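Local coordinates for bacterial Pleckstrin homology domain-containing protein (Shewanella loihica PV-4, PDB 3DCX) that is of unknown function but adopts a bacterial form of the pleckstrin homology fold and assembles from several copies of one chain, at residues 28-33 with 37-42; 82-87 with 110-115. One frame throughout, in Å; residues are numbered along the deposited sequence.

Overall arrangement
Contact 1 pairs strands 26-32 and 35-40, neighbours in the five-stranded antiparallel sheet; contact 2 sets strand 82-88, the middle strand of the three-stranded sheet, against helix 105-116. Both are buried, with centres about 12 Å apart, but their chemistry differs. Contact 1 is held by backbone hydrogen bonds of a beta hairpin, whereas contact 2 consists purely of aliphatic carbon meeting aliphatic carbon. The helix connects them: Ile112 reaches the second sheet with its CD1, while its CG1 lies against the Phe39 ring of the first, and Thr111 touches that ring as well. Both belong to the interior of the PH-like fold, two sheets packed into a bent barrel, closed at one end by the C-terminal helix.

Contact 1. Residues 28-33 with 37-42; sequences LAYRVI and FVFTNK
The carbonyl oxygen of Leu28 takes the shortest hydrogen bond of this pair of strands, 2.7 Å from Phe39 N (N-H...O 164°). The partners belong to the beta hairpin of strands 26-32 and 35-40, part of the larger antiparallel sheet of the PH-like fold, and run antiparallel, with 178° between the directions of segments 28-32 and 37-40. Leu28 and Phe39 form a hydrogen-bonded pair whose return bond, Leu28 N to Phe39 O, is longer at 3.2 Å. Tyr30 and Phe37 form the next such pair: Phe37 N donates to Tyr30 O at 2.9 Å, and Tyr30 N to Phe37 O at 3.0 Å.

Between these rungs sits the non-hydrogen-bonded pair Ala29 and Val38, where the CA-H of Ala29 points at Phe37 O. Their side chains lie on the sheet face that helix 9-16 covers through Leu12; Val38 CG2, beside its own backbone N, meets Ala29 CB at 4.0 Å.

Leu28, Tyr30, Phe37 and Phe39 occupy the other face. With CG anti to its carbonyl carbon (chi1 -62°), Phe39 brings its ring edge to Leu28 O, which lies in the ring plane. The end of the Phe37 side chain leads away from strand 26-32, and Phe39 CE2 lies at that ring's edge. Tyr30 OH is hydrogen-bonded to Asp104 N, just ahead of helix 105-116, and its ring packs on Ile108 of that helix. Across the hairpin the tyrosine ring touches its neighbour more loosely: Phe39 CE1 sits at its edge, near the ring plane, 4.4 Å from Tyr30 CD2.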
loop_
_atom_site.group_PDB
_atom_site.type_symbol
_atom_site.label_atom_id
_atom_site.label_comp_id
_atom_site.label_asym_id
_atom_site.label_seq_id
_atom_site.Cartn_x
_atom_site.Cartn_y
_atom_site.Cartn_z
ATOM N N LEU A 28 7.443 -25.833 -2.803
ATOM C CA LEU A 28 8.259 -26.313 -1.714
ATOM C C LEU A 28 7.441 -26.321 -0.436
ATOM O O LEU A 28 6.670 -25.394 -0.179
ATOM C CB LEU A 28 9.441 -25.369 -1.567
ATOM C CG LEU A 28 10.651 -25.723 -0.729
ATOM C CD1 LEU A 28 11.248 -27.110 -1.095
ATOM C CD2 LEU A 28 11.648 -24.598 -0.947
ATOM N N ALA A 29 7.626 -27.348 0.388
ATOM C CA ALA A 29 6.963 -27.372 1.654
ATOM C C ALA A 29 7.723 -28.103 2.738
ATOM O O ALA A 29 8.280 -29.166 2.512
ATOM C CB ALA A 29 5.550 -27.949 1.514
ATOM N N TYR A 30 7.696 -27.514 3.936
ATOM C CA TYR A 30 8.366 -28.093 5.087
ATOM C C TYR A 30 7.385 -28.280 6.248
ATOM O O TYR A 30 6.502 -27.459 6.490
ATOM C CB TYR A 30 9.540 -27.217 5.526
ATOM C CG TYR A 30 10.636 -27.110 4.498
ATOM C CD1 TYR A 30 11.535 -28.159 4.304
ATOM C CD2 TYR A 30 10.774 -25.975 3.701
ATOM C CE1 TYR A 30 12.551 -28.079 3.337
ATOM C CE2 TYR A 30 11.810 -25.884 2.735
ATOM C CZ TYR A 30 12.674 -26.938 2.561
ATOM O OH TYR A 30 13.683 -26.878 1.612
ATOM N N ARG A 31 7.569 -29.369 6.976
ATOM C CA ARG A 31 6.877 -29.573 8.230
ATOM C C ARG A 31 7.813 -29.425 9.440
ATOM O O ARG A 31 8.965 -29.864 9.445
ATOM C CB ARG A 31 6.216 -30.943 8.239
ATOM C CG ARG A 31 5.164 -31.096 9.333
ATOM C CD ARG A 31 4.950 -32.543 9.699
ATOM N NE ARG A 31 3.960 -33.206 8.869
ATOM C CZ ARG A 31 4.230 -33.894 7.767
ATOM N NH1 ARG A 31 5.481 -34.012 7.320
ATOM N NH2 ARG A 31 3.232 -34.462 7.106
ATOM N N VAL A 32 7.315 -28.783 10.475
ATOM C CA VAL A 32 8.003 -28.779 11.758
ATOM C C VAL A 32 6.977 -29.289 12.765
ATOM O O VAL A 32 6.041 -28.574 13.124
ATOM C CB VAL A 32 8.583 -27.380 12.137
ATOM C CG1 VAL A 32 9.204 -27.421 13.543
ATOM C CG2 VAL A 32 9.632 -26.962 11.128
ATOM N N ILE A 33 7.138 -30.552 13.163
ATOM C CA ILE A 33 6.191 -31.254 14.044
ATOM C C ILE A 33 4.795 -31.303 13.390
ATOM O O ILE A 33 4.590 -32.063 12.452
ATOM C CB ILE A 33 6.177 -30.691 15.503
ATOM C CG1 ILE A 33 7.599 -30.648 16.091
ATOM C CG2 ILE A 33 5.326 -31.586 16.399
ATOM C CD1 ILE A 33 7.776 -29.646 17.245
ATOM N N PHE A 37 5.031 -24.975 6.557
ATOM C CA PHE A 37 5.384 -23.769 5.849
ATOM C C PHE A 37 5.399 -24.124 4.355
ATOM O O PHE A 37 6.240 -24.911 3.898
ATOM C CB PHE A 37 6.756 -23.342 6.335
ATOM C CG PHE A 37 7.063 -21.911 6.102
ATOM C CD1 PHE A 37 7.462 -21.470 4.873
ATOM C CD2 PHE A 37 6.946 -20.995 7.124
ATOM C CE1 PHE A 37 7.762 -20.125 4.658
ATOM C CE2 PHE A 37 7.243 -19.649 6.910
ATOM C CZ PHE A 37 7.668 -19.231 5.670
ATOM N N VAL A 38 4.438 -23.587 3.603
ATOM C CA VAL A 38 4.249 -24.006 2.218
ATOM C C VAL A 38 4.565 -22.842 1.292
ATOM O O VAL A 38 4.087 -21.731 1.515
ATOM C CB VAL A 38 2.830 -24.530 2.009
ATOM C CG1 VAL A 38 2.603 -24.975 0.540
ATOM C CG2 VAL A 38 2.582 -25.673 2.979
ATOM N N PHE A 39 5.430 -23.089 0.320
ATOM C CA PHE A 39 5.707 -22.113 -0.738
ATOM C C PHE A 39 4.953 -22.512 -1.969
ATOM O O PHE A 39 5.206 -23.576 -2.534
ATOM C CB PHE A 39 7.188 -22.064 -1.104
ATOM C CG PHE A 39 8.072 -21.639 0.004
ATOM C CD1 PHE A 39 8.408 -22.534 1.028
ATOM C CD2 PHE A 39 8.605 -20.358 0.024
ATOM C CE1 PHE A 39 9.245 -22.137 2.069
ATOM C CE2 PHE A 39 9.445 -19.946 1.060
ATOM C CZ PHE A 39 9.766 -20.828 2.074
ATOM N N THR A 40 4.024 -21.668 -2.396
ATOM C CA THR A 40 3.407 -21.846 -3.695
ATOM C C THR A 40 4.051 -20.871 -4.695
ATOM O O THR A 40 5.008 -20.168 -4.369
ATOM C CB THR A 40 1.899 -21.695 -3.617
ATOM O OG1 THR A 40 1.522 -20.314 -3.826
ATOM C CG2 THR A 40 1.376 -22.256 -2.285
ATOM N N ASN A 41 3.571 -20.851 -5.928
ATOM C CA ASN A 41 4.026 -19.808 -6.851
ATOM C C ASN A 41 3.356 -18.423 -6.646
ATOM O O ASN A 41 3.696 -17.475 -7.338
ATOM C CB ASN A 41 3.928 -20.260 -8.312
ATOM C CG ASN A 41 2.540 -20.558 -8.751
ATOM O OD1 ASN A 41 1.624 -20.757 -7.949
ATOM N ND2 ASN A 41 2.363 -20.607 -10.053
ATOM N N LYS A 42 2.422 -18.323 -5.704
ATOM C CA LYS A 42 1.640 -17.101 -5.442
ATOM C C LYS A 42 1.731 -16.584 -4.001
ATOM O O LYS A 42 1.474 -15.410 -3.736
ATOM C CB LYS A 42 0.177 -17.384 -5.707
ATOM C CG LYS A 42 -0.145 -17.945 -7.061
ATOM C CD LYS A 42 -0.155 -16.899 -8.113
ATOM C CE LYS A 42 -0.771 -17.439 -9.389
ATOM N NZ LYS A 42 -0.094 -16.838 -10.543
#

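Contact 2. Residues 82-87 with 110-115; sequences AELKLW and KTIANF
Leu84 and Ile112 reach toward each other and meet tip to tip, one from strand 82-88 and the other from helix 105-116. The end methyl of Ile112 does all the touching on the helix side: its CD1 lies 4.0 Å from Leu84 CD2 and 4.1 Å from Leu84 CD1, so it faces both branches of the leucine almost evenly. The CB of Leu84 points toward the helix; with CG anti to the backbone N (chi1 175°) and chi2 at 71°, both methyls face Ile112.

Leu86, two residues along and on the same side of the strand, takes a different first torsion (chi1 -62°) and comes in with one branch. Its CD2 approaches the same methyl, Ile112 CD1, at 4.3 Å. A single isoleucine tip therefore lies against two leucines in succession, while the backbones stay well apart, with Leu86 CA and Ile112 CA 10.0 Å from each other.

In the PH-like fold the C-terminal helix caps one end of the bent barrel, and here Ile112 is one of the residues it turns inward. Phe70, on the adjoining strand 67-73, touches both Leu86 and Ile112, and Phe39 of the larger sheet lies on Ile112 as well. A bound methylpentanediol, probably from the crystallisation liquor, sits about 4 Å from the Leu84 side chain.

Other parts of the helix look outward to another copy of the protein: Lys110 NZ makes a salt bridge to Asp22 OD1 of the third subunit, whose Asp22 N is hydrogen-bonded to Asn114 OD1.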
loop_
_atom_site.group_PDB
_atom_site.type_symbol
_atom_site.label_atom_id
_atom_site.label_comp_id
_atom_site.label_asym_id
_atom_site.label_seq_id
_atom_site.Cartn_x
_atom_site.Cartn_y
_atom_site.Cartn_z
ATOM N N ALA A 82 20.333 -20.468 10.781
ATOM C CA ALA A 82 20.145 -19.165 10.122
ATOM C C ALA A 82 18.716 -18.724 10.359
ATOM O O ALA A 82 17.839 -19.555 10.598
ATOM C CB ALA A 82 20.441 -19.238 8.605
ATOM N N GLU A 83 18.493 -17.413 10.304
ATOM C CA GLU A 83 17.187 -16.828 10.606
ATOM C C GLU A 83 16.649 -16.085 9.399
ATOM O O GLU A 83 17.386 -15.333 8.767
ATOM C CB GLU A 83 17.340 -15.855 11.760
ATOM C CG GLU A 83 16.120 -15.712 12.611
ATOM C CD GLU A 83 16.381 -14.809 13.792
ATOM O OE1 GLU A 83 16.471 -13.575 13.586
ATOM O OE2 GLU A 83 16.492 -15.337 14.912
ATOM N N LEU A 84 15.378 -16.312 9.081
ATOM C CA LEU A 84 14.680 -15.563 8.031
ATOM C C LEU A 84 13.698 -14.600 8.698
ATOM O O LEU A 84 12.897 -15.014 9.534
ATOM C CB LEU A 84 13.927 -16.511 7.087
ATOM C CG LEU A 84 13.012 -15.976 5.967
ATOM C CD1 LEU A 84 13.846 -15.341 4.857
ATOM C CD2 LEU A 84 12.136 -17.087 5.396
ATOM N N LYS A 85 13.808 -13.316 8.359
ATOM C CA LYS A 85 12.856 -12.299 8.762
ATOM C C LYS A 85 12.072 -11.864 7.513
ATOM O O LYS A 85 12.665 -11.546 6.463
ATOM C CB LYS A 85 13.570 -11.094 9.355
ATOM C CG LYS A 85 14.496 -11.405 10.534
ATOM C CD LYS A 85 14.984 -10.101 11.173
ATOM C CE LYS A 85 15.471 -10.333 12.593
ATOM N NZ LYS A 85 16.286 -9.181 13.062
ATOM N N LEU A 86 10.746 -11.892 7.611
ATOM C CA LEU A 86 9.868 -11.445 6.500
ATOM C C LEU A 86 9.037 -10.303 7.015
ATOM O O LEU A 86 8.343 -10.457 8.017
ATOM C CB LEU A 86 8.935 -12.542 6.017
ATOM C CG LEU A 86 9.502 -13.841 5.418
ATOM C CD1 LEU A 86 8.342 -14.798 5.153
ATOM C CD2 LEU A 86 10.296 -13.628 4.136
ATOM N N TRP A 87 9.129 -9.146 6.365
ATOM C CA TRP A 87 8.267 -8.032 6.743
ATOM C C TRP A 87 7.051 -8.066 5.875
ATOM O O TRP A 87 7.147 -8.112 4.661
ATOM C CB TRP A 87 8.977 -6.717 6.607
ATOM C CG TRP A 87 9.865 -6.417 7.719
ATOM C CD1 TRP A 87 9.567 -5.662 8.846
ATOM C CD2 TRP A 87 11.218 -6.829 7.861
ATOM N NE1 TRP A 87 10.666 -5.582 9.652
ATOM C CE2 TRP A 87 11.697 -6.275 9.072
ATOM C CE3 TRP A 87 12.085 -7.592 7.076
ATOM C CZ2 TRP A 87 12.982 -6.488 9.525
ATOM C CZ3 TRP A 87 13.365 -7.787 7.514
ATOM C CH2 TRP A 87 13.811 -7.232 8.737
ATOM N N LYS A 110 16.056 -18.455 -2.781
ATOM C CA LYS A 110 15.930 -18.345 -4.236
ATOM C C LYS A 110 14.458 -18.298 -4.624
ATOM O O LYS A 110 14.067 -17.512 -5.474
ATOM C CB LYS A 110 16.624 -19.528 -4.922
ATOM C CG LYS A 110 16.780 -19.393 -6.435
ATOM C CD LYS A 110 17.656 -20.512 -6.996
ATOM C CE LYS A 110 18.245 -20.189 -8.381
ATOM N NZ LYS A 110 17.216 -19.776 -9.378
ATOM N N THR A 111 13.647 -19.134 -3.977
ATOM C CA THR A 111 12.195 -19.143 -4.187
ATOM C C THR A 111 11.548 -17.817 -3.832
ATOM O O THR A 111 10.712 -17.294 -4.584
ATOM C CB THR A 111 11.517 -20.249 -3.359
ATOM O OG1 THR A 111 12.165 -21.486 -3.629
ATOM C CG2 THR A 111 10.030 -20.358 -3.711
ATOM N N ILE A 112 11.944 -17.245 -2.698
ATOM C CA ILE A 112 11.397 -15.941 -2.318
ATOM C C ILE A 112 11.790 -14.889 -3.332
ATOM O O ILE A 112 10.988 -14.033 -3.723
ATOM C CB ILE A 112 11.833 -15.526 -0.866
ATOM C CG1 ILE A 112 11.140 -16.420 0.156
ATOM C CG2 ILE A 112 11.473 -14.077 -0.591
ATOM C CD1 ILE A 112 11.895 -16.618 1.478
ATOM N N ALA A 113 13.032 -14.945 -3.790
ATOM C CA ALA A 113 13.480 -14.019 -4.787
ATOM C C ALA A 113 12.739 -14.242 -6.112
ATOM O O ALA A 113 12.330 -13.278 -6.756
ATOM C CB ALA A 113 15.002 -14.164 -5.000
ATOM N N ASN A 114 12.599 -15.508 -6.537
ATOM C CA ASN A 114 11.859 -15.828 -7.777
ATOM C C ASN A 114 10.433 -15.316 -7.788
ATOM O O ASN A 114 9.933 -14.837 -8.814
ATOM C CB ASN A 114 11.860 -17.353 -8.074
ATOM C CG ASN A 114 13.137 -17.812 -8.730
ATOM O OD1 ASN A 114 13.785 -17.039 -9.437
ATOM N ND2 ASN A 114 13.524 -19.067 -8.488
ATOM N N PHE A 115 9.752 -15.424 -6.660
ATOM C CA PHE A 115 8.319 -15.091 -6.630
ATOM C C PHE A 115 8.034 -13.724 -6.045
ATOM O O PHE A 115 6.966 -13.181 -6.291
ATOM C CB PHE A 115 7.531 -16.172 -5.901
ATOM C CG PHE A 115 7.614 -17.550 -6.560
ATOM C CD1 PHE A 115 7.321 -17.714 -7.909
ATOM C CD2 PHE A 115 7.980 -18.666 -5.824
ATOM C CE1 PHE A 115 7.396 -18.958 -8.504
ATOM C CE2 PHE A 115 8.055 -19.919 -6.418
ATOM C CZ PHE A 115 7.758 -20.063 -7.764
#